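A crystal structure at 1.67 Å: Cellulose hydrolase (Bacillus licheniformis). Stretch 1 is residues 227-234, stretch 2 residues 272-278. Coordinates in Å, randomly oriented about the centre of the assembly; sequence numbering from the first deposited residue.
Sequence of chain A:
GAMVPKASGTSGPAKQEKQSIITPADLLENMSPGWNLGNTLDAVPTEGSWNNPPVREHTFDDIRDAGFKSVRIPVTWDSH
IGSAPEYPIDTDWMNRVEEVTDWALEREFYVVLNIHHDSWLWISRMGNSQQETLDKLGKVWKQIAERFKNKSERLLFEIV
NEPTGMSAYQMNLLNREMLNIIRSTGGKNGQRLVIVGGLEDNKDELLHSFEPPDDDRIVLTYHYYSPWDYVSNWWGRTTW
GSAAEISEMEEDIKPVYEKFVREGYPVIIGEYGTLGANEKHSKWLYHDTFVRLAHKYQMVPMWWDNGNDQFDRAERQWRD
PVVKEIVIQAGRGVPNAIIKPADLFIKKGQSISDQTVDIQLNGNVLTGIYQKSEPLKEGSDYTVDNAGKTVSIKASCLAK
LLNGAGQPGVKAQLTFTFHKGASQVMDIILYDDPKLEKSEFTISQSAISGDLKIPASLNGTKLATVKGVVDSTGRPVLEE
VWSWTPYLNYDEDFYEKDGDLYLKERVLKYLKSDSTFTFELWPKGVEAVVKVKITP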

ATOM      1  N   PRO A 227      -4.729  -7.955   6.717  1.00 10.88           N
ATOM      2  CA  PRO A 227      -3.747  -8.741   7.473  1.00 11.11           C
ATOM      3  C   PRO A 227      -2.332  -8.428   7.004  1.00 12.18           C
ATOM      4  O   PRO A 227      -2.090  -8.392   5.798  1.00  9.48           O
ATOM      5  CB  PRO A 227      -4.114 -10.204   7.149  1.00 11.96           C
ATOM      6  CG  PRO A 227      -5.436 -10.137   6.376  1.00 14.29           C
ATOM      7  CD  PRO A 227      -5.459  -8.784   5.744  1.00  9.89           C
ATOM      8  N   TRP A 228      -1.423  -8.189   7.940  1.00  8.20           N
ATOM      9  CA  TRP A 228      -0.060  -7.785   7.598  1.00 11.44           C
ATOM     10  C   TRP A 228       0.611  -8.753   6.624  1.00 10.81           C
ATOM     11  O   TRP A 228       1.299  -8.325   5.691  1.00 10.92           O
ATOM     12  CB  TRP A 228       0.800  -7.674   8.852  1.00 13.50           C
ATOM     13  CG  TRP A 228       2.204  -7.285   8.543  1.00 14.30           C
ATOM     14  CD1 TRP A 228       3.309  -8.088   8.578  1.00 14.20           C
ATOM     15  CD2 TRP A 228       2.662  -5.982   8.158  1.00 13.56           C
ATOM     16  NE1 TRP A 228       4.427  -7.366   8.222  1.00 15.25           N
ATOM     17  CE2 TRP A 228       4.057  -6.073   7.956  1.00 12.54           C
ATOM     18  CE3 TRP A 228       2.025  -4.749   7.955  1.00 15.23           C
ATOM     19  CZ2 TRP A 228       4.826  -4.974   7.572  1.00 13.68           C
ATOM     20  CZ3 TRP A 228       2.792  -3.660   7.563  1.00 17.25           C
ATOM     21  CH2 TRP A 228       4.179  -3.782   7.383  1.00 15.42           C
ATOM     22  N   ASP A 229       0.405 -10.051   6.838  1.00 10.57           N
ATOM     23  CA  ASP A 229       1.113 -11.028   6.017  1.00 10.78           C
ATOM     24  C   ASP A 229       0.495 -11.158   4.619  1.00 10.54           C
ATOM     25  O   ASP A 229       1.170 -11.589   3.683  1.00 13.84           O
ATOM     26  CB  ASP A 229       1.212 -12.399   6.720  1.00 12.55           C
ATOM     27  CG  ASP A 229      -0.060 -12.818   7.438  1.00 15.08           C
ATOM     28  OD1 ASP A 229      -0.946 -11.981   7.717  1.00 17.69           O
ATOM     29  OD2 ASP A 229      -0.168 -14.024   7.727  1.00 14.89           O
ATOM     30  N   TYR A 230      -0.758 -10.737   4.444  1.00  9.71           N
ATOM     31  CA  TYR A 230      -1.292 -10.663   3.090  1.00 10.26           C
ATOM     32  C   TYR A 230      -0.755  -9.410   2.386  1.00 10.41           C
ATOM     33  O   TYR A 230      -0.258  -9.503   1.255  1.00 12.29           O
ATOM     34  CB  TYR A 230      -2.839 -10.662   3.042  1.00 11.82           C
ATOM     35  CG  TYR A 230      -3.279 -10.151   1.686  1.00 10.61           C
ATOM     36  CD1 TYR A 230      -3.003 -10.882   0.521  1.00  8.98           C
ATOM     37  CD2 TYR A 230      -3.865  -8.890   1.550  1.00  8.40           C
ATOM     38  CE1 TYR A 230      -3.346 -10.391  -0.736  1.00  8.99           C
ATOM     39  CE2 TYR A 230      -4.207  -8.385   0.290  1.00 10.13           C
ATOM     40  CZ  TYR A 230      -3.943  -9.139  -0.842  1.00 11.32           C
ATOM     41  OH  TYR A 230      -4.269  -8.649  -2.088  1.00 11.29           O
ATOM     42  N   VAL A 231      -0.845  -8.244   3.032  1.00  9.43           N
ATOM     43  CA  VAL A 231      -0.477  -7.017   2.328  1.00 10.00           C
ATOM     44  C   VAL A 231       1.008  -7.012   1.996  1.00 10.62           C
ATOM     45  O   VAL A 231       1.402  -6.468   0.964  1.00  9.04           O
ATOM     46  CB  VAL A 231      -0.870  -5.722   3.114  1.00 14.36           C
ATOM     47  CG1 VAL A 231      -2.372  -5.694   3.371  1.00 13.52           C
ATOM     48  CG2 VAL A 231      -0.114  -5.589   4.404  1.00 11.95           C
ATOM     49  N   SER A 232       1.810  -7.680   2.822  1.00 11.78           N
ATOM     50  CA  SER A 232       3.266  -7.735   2.612  1.00 11.50           C
ATOM     51  C   SER A 232       3.761  -9.013   1.920  1.00 10.91           C
ATOM     52  O   SER A 232       4.976  -9.170   1.671  1.00 11.44           O
ATOM     53  CB  SER A 232       3.998  -7.597   3.950  1.00 10.63           C
ATOM     54  OG  SER A 232       3.662  -6.380   4.594  1.00 11.69           O
ATOM     55  N   ASN A 233       2.830  -9.908   1.597  1.00 11.34           N
ATOM     56  CA  ASN A 233       3.153 -11.261   1.104  1.00  9.05           C
ATOM     57  C   ASN A 233       4.211 -11.921   1.990  1.00  9.62           C
ATOM     58  O   ASN A 233       5.318 -12.224   1.552  1.00 11.44           O
ATOM     59  CB  ASN A 233       3.619 -11.234  -0.354  1.00  9.76           C
ATOM     60  CG  ASN A 233       3.792 -12.634  -0.934  1.00 13.41           C
ATOM     61  OD1 ASN A 233       3.332 -13.620  -0.349  1.00 13.50           O
ATOM     62  ND2 ASN A 233       4.462 -12.729  -2.072  1.00 12.70           N
ATOM     63  N   TRP A 234       3.856 -12.100   3.256  1.00  9.29           N
ATOM     64  CA  TRP A 234       4.693 -12.858   4.182  1.00 10.05           C
ATOM     65  C   TRP A 234       4.168 -14.291   4.320  1.00 11.07           C
ATOM     66  O   TRP A 234       2.963 -14.521   4.253  1.00 10.45           O
ATOM     67  CB  TRP A 234       4.715 -12.183   5.560  1.00 11.82           C
ATOM     68  CG  TRP A 234       5.645 -10.998   5.692  1.00 11.73           C
ATOM     69  CD1 TRP A 234       6.186 -10.260   4.689  1.00 10.54           C
ATOM     70  CD2 TRP A 234       6.147 -10.445   6.917  1.00 12.10           C
ATOM     71  NE1 TRP A 234       6.994  -9.270   5.210  1.00 10.66           N
ATOM     72  CE2 TRP A 234       6.989  -9.370   6.577  1.00 11.87           C
ATOM     73  CE3 TRP A 234       5.979 -10.772   8.270  1.00 14.89           C
ATOM     74  CZ2 TRP A 234       7.652  -8.606   7.536  1.00 15.26           C
ATOM     75  CZ3 TRP A 234       6.632 -10.014   9.222  1.00 16.12           C
ATOM     76  CH2 TRP A 234       7.460  -8.939   8.849  1.00 16.31           C
TER
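Stretch 2 (272-278) YGTLGAN

The carbonyl oxygen of Val231, in the last residue of the short helix 228-231, anchors stretch 2. It accepts a hydrogen bond from Leu275 N (2.8 Å to Val231 O) and a weak one from Ala277 N (3.4 Å to the same oxygen), so the irregular segment 275-277 curls around a single acceptor at the helix end. Gly276 lies at the bend; its phi/psi of 124/-22 would jam a CB against the preceding carbonyl. One water accepts from Asn233 ND2 (3.0 Å) and donates to Gly276 O (2.7 Å), linking the bend to the Schellman turn in which Asn233 has positive phi.

Stretch 2 has no regular helix or strand, but it runs in the same sequence order as stretch 1: the nearest CA pairs are Val231 with Thr274 (4.4 Å), Ser232 with Leu275 (4.8 Å) and Asn233 with Ala277 (5.2 Å). Packing extends outward from this register. Leu275, an m,t rotamer, points toward stretch 1 and brings CD1 to 3.7 Å from Trp228 CZ3 and 4.4 Å from Val231 CG2. Beyond the bend, Ala277 CB rests 3.4 Å from Tyr230 O and 4.0 Å from Tyr230 CE1, while Thr274 CG2 approaches Tyr230 CE2 at 4.0 Å. Together the two stretches bury 372 Å².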

ATOM      1  N   TYR A 272      -3.173   3.182   4.110  1.00 10.30           N
ATOM      2  CA  TYR A 272      -3.647   1.825   3.850  1.00  8.82           C
ATOM      3  C   TYR A 272      -3.082   1.399   2.499  1.00  9.74           C
ATOM      4  O   TYR A 272      -2.632   2.242   1.705  1.00  7.44           O
ATOM      5  CB  TYR A 272      -5.186   1.734   3.826  1.00 10.02           C
ATOM      6  CG  TYR A 272      -5.750   2.254   2.532  1.00  6.68           C
ATOM      7  CD1 TYR A 272      -6.022   1.393   1.463  1.00  8.01           C
ATOM      8  CD2 TYR A 272      -5.963   3.615   2.351  1.00 10.26           C
ATOM      9  CE1 TYR A 272      -6.502   1.882   0.249  1.00  9.90           C
ATOM     10  CE2 TYR A 272      -6.456   4.113   1.148  1.00 11.66           C
ATOM     11  CZ  TYR A 272      -6.707   3.243   0.099  1.00 11.19           C
ATOM     12  OH  TYR A 272      -7.176   3.747  -1.091  1.00 10.73           O
ATOM     13  N   GLY A 273      -3.135   0.098   2.223  1.00  8.24           N
ATOM     14  CA  GLY A 273      -2.792  -0.390   0.902  1.00  8.78           C
ATOM     15  C   GLY A 273      -1.922  -1.626   0.950  1.00 11.24           C
ATOM     16  O   GLY A 273      -1.446  -2.029   2.012  1.00 13.63           O
ATOM     17  N   THR A 274      -1.702  -2.244  -0.207  1.00 11.67           N
ATOM     18  CA  THR A 274      -0.838  -3.414  -0.232  1.00 12.70           C
ATOM     19  C   THR A 274       0.607  -2.955  -0.316  1.00 13.64           C
ATOM     20  O   THR A 274       0.895  -1.821  -0.719  1.00 12.78           O
ATOM     21  CB  THR A 274      -1.183  -4.387  -1.396  1.00 13.72           C
ATOM     22  OG1 THR A 274      -1.267  -3.673  -2.638  1.00 13.73           O
ATOM     23  CG2 THR A 274      -2.517  -5.059  -1.121  1.00 10.28           C
ATOM     24  N   LEU A 275       1.502  -3.842   0.099  1.00 12.70           N
ATOM     25  CA  LEU A 275       2.916  -3.543   0.262  1.00 13.23           C
ATOM     26  C   LEU A 275       3.728  -4.649  -0.391  1.00 17.13           C
ATOM     27  O   LEU A 275       4.649  -5.197   0.218  1.00 18.16           O
ATOM     28  CB  LEU A 275       3.285  -3.420   1.750  1.00 12.14           C
ATOM     29  CG  LEU A 275       2.532  -2.386   2.607  1.00 12.63           C
ATOM     30  CD1 LEU A 275       2.994  -2.467   4.070  1.00 13.14           C
ATOM     31  CD2 LEU A 275       2.699  -0.967   2.051  1.00 13.01           C
ATOM     32  N   GLY A 276       3.365  -5.001  -1.621  1.00 17.14           N
ATOM     33  CA  GLY A 276       4.093  -6.037  -2.330  1.00 18.61           C
ATOM     34  C   GLY A 276       3.247  -7.201  -2.818  1.00 17.34           C
ATOM     35  O   GLY A 276       3.655  -7.906  -3.741  1.00 18.81           O
ATOM     36  N   ALA A 277       2.083  -7.408  -2.201  1.00 14.07           N
ATOM     37  CA  ALA A 277       1.132  -8.410  -2.683  1.00 13.76           C
ATOM     38  C   ALA A 277       0.925  -8.214  -4.182  1.00 15.11           C
ATOM     39  O   ALA A 277       0.672  -7.086  -4.613  1.00 18.90           O
ATOM     40  CB  ALA A 277      -0.202  -8.291  -1.929  1.00 10.92           C
ATOM     41  N   ASN A 278       1.036  -9.280  -4.977  1.00 16.74           N
ATOM     42  CA  ASN A 278       0.979  -9.109  -6.434  1.00 19.79           C
ATOM     43  C   ASN A 278      -0.175  -9.809  -7.162  1.00 19.95           C
ATOM     44  O   ASN A 278      -0.403  -9.540  -8.336  1.00 20.17           O
ATOM     45  CB  ASN A 278       2.320  -9.542  -7.068  1.00 22.04           C
ATOM     46  CG  ASN A 278       2.547 -11.055  -7.050  1.00 26.32           C
ATOM     47  OD1 ASN A 278       1.956 -11.792  -6.260  1.00 29.50           O
ATOM     48  ND2 ASN A 278       3.445 -11.517  -7.913  1.00 29.92           N
TER
HETATM   49  O   HOH W   1       4.820 -10.371  -3.929  1.00 16.23           O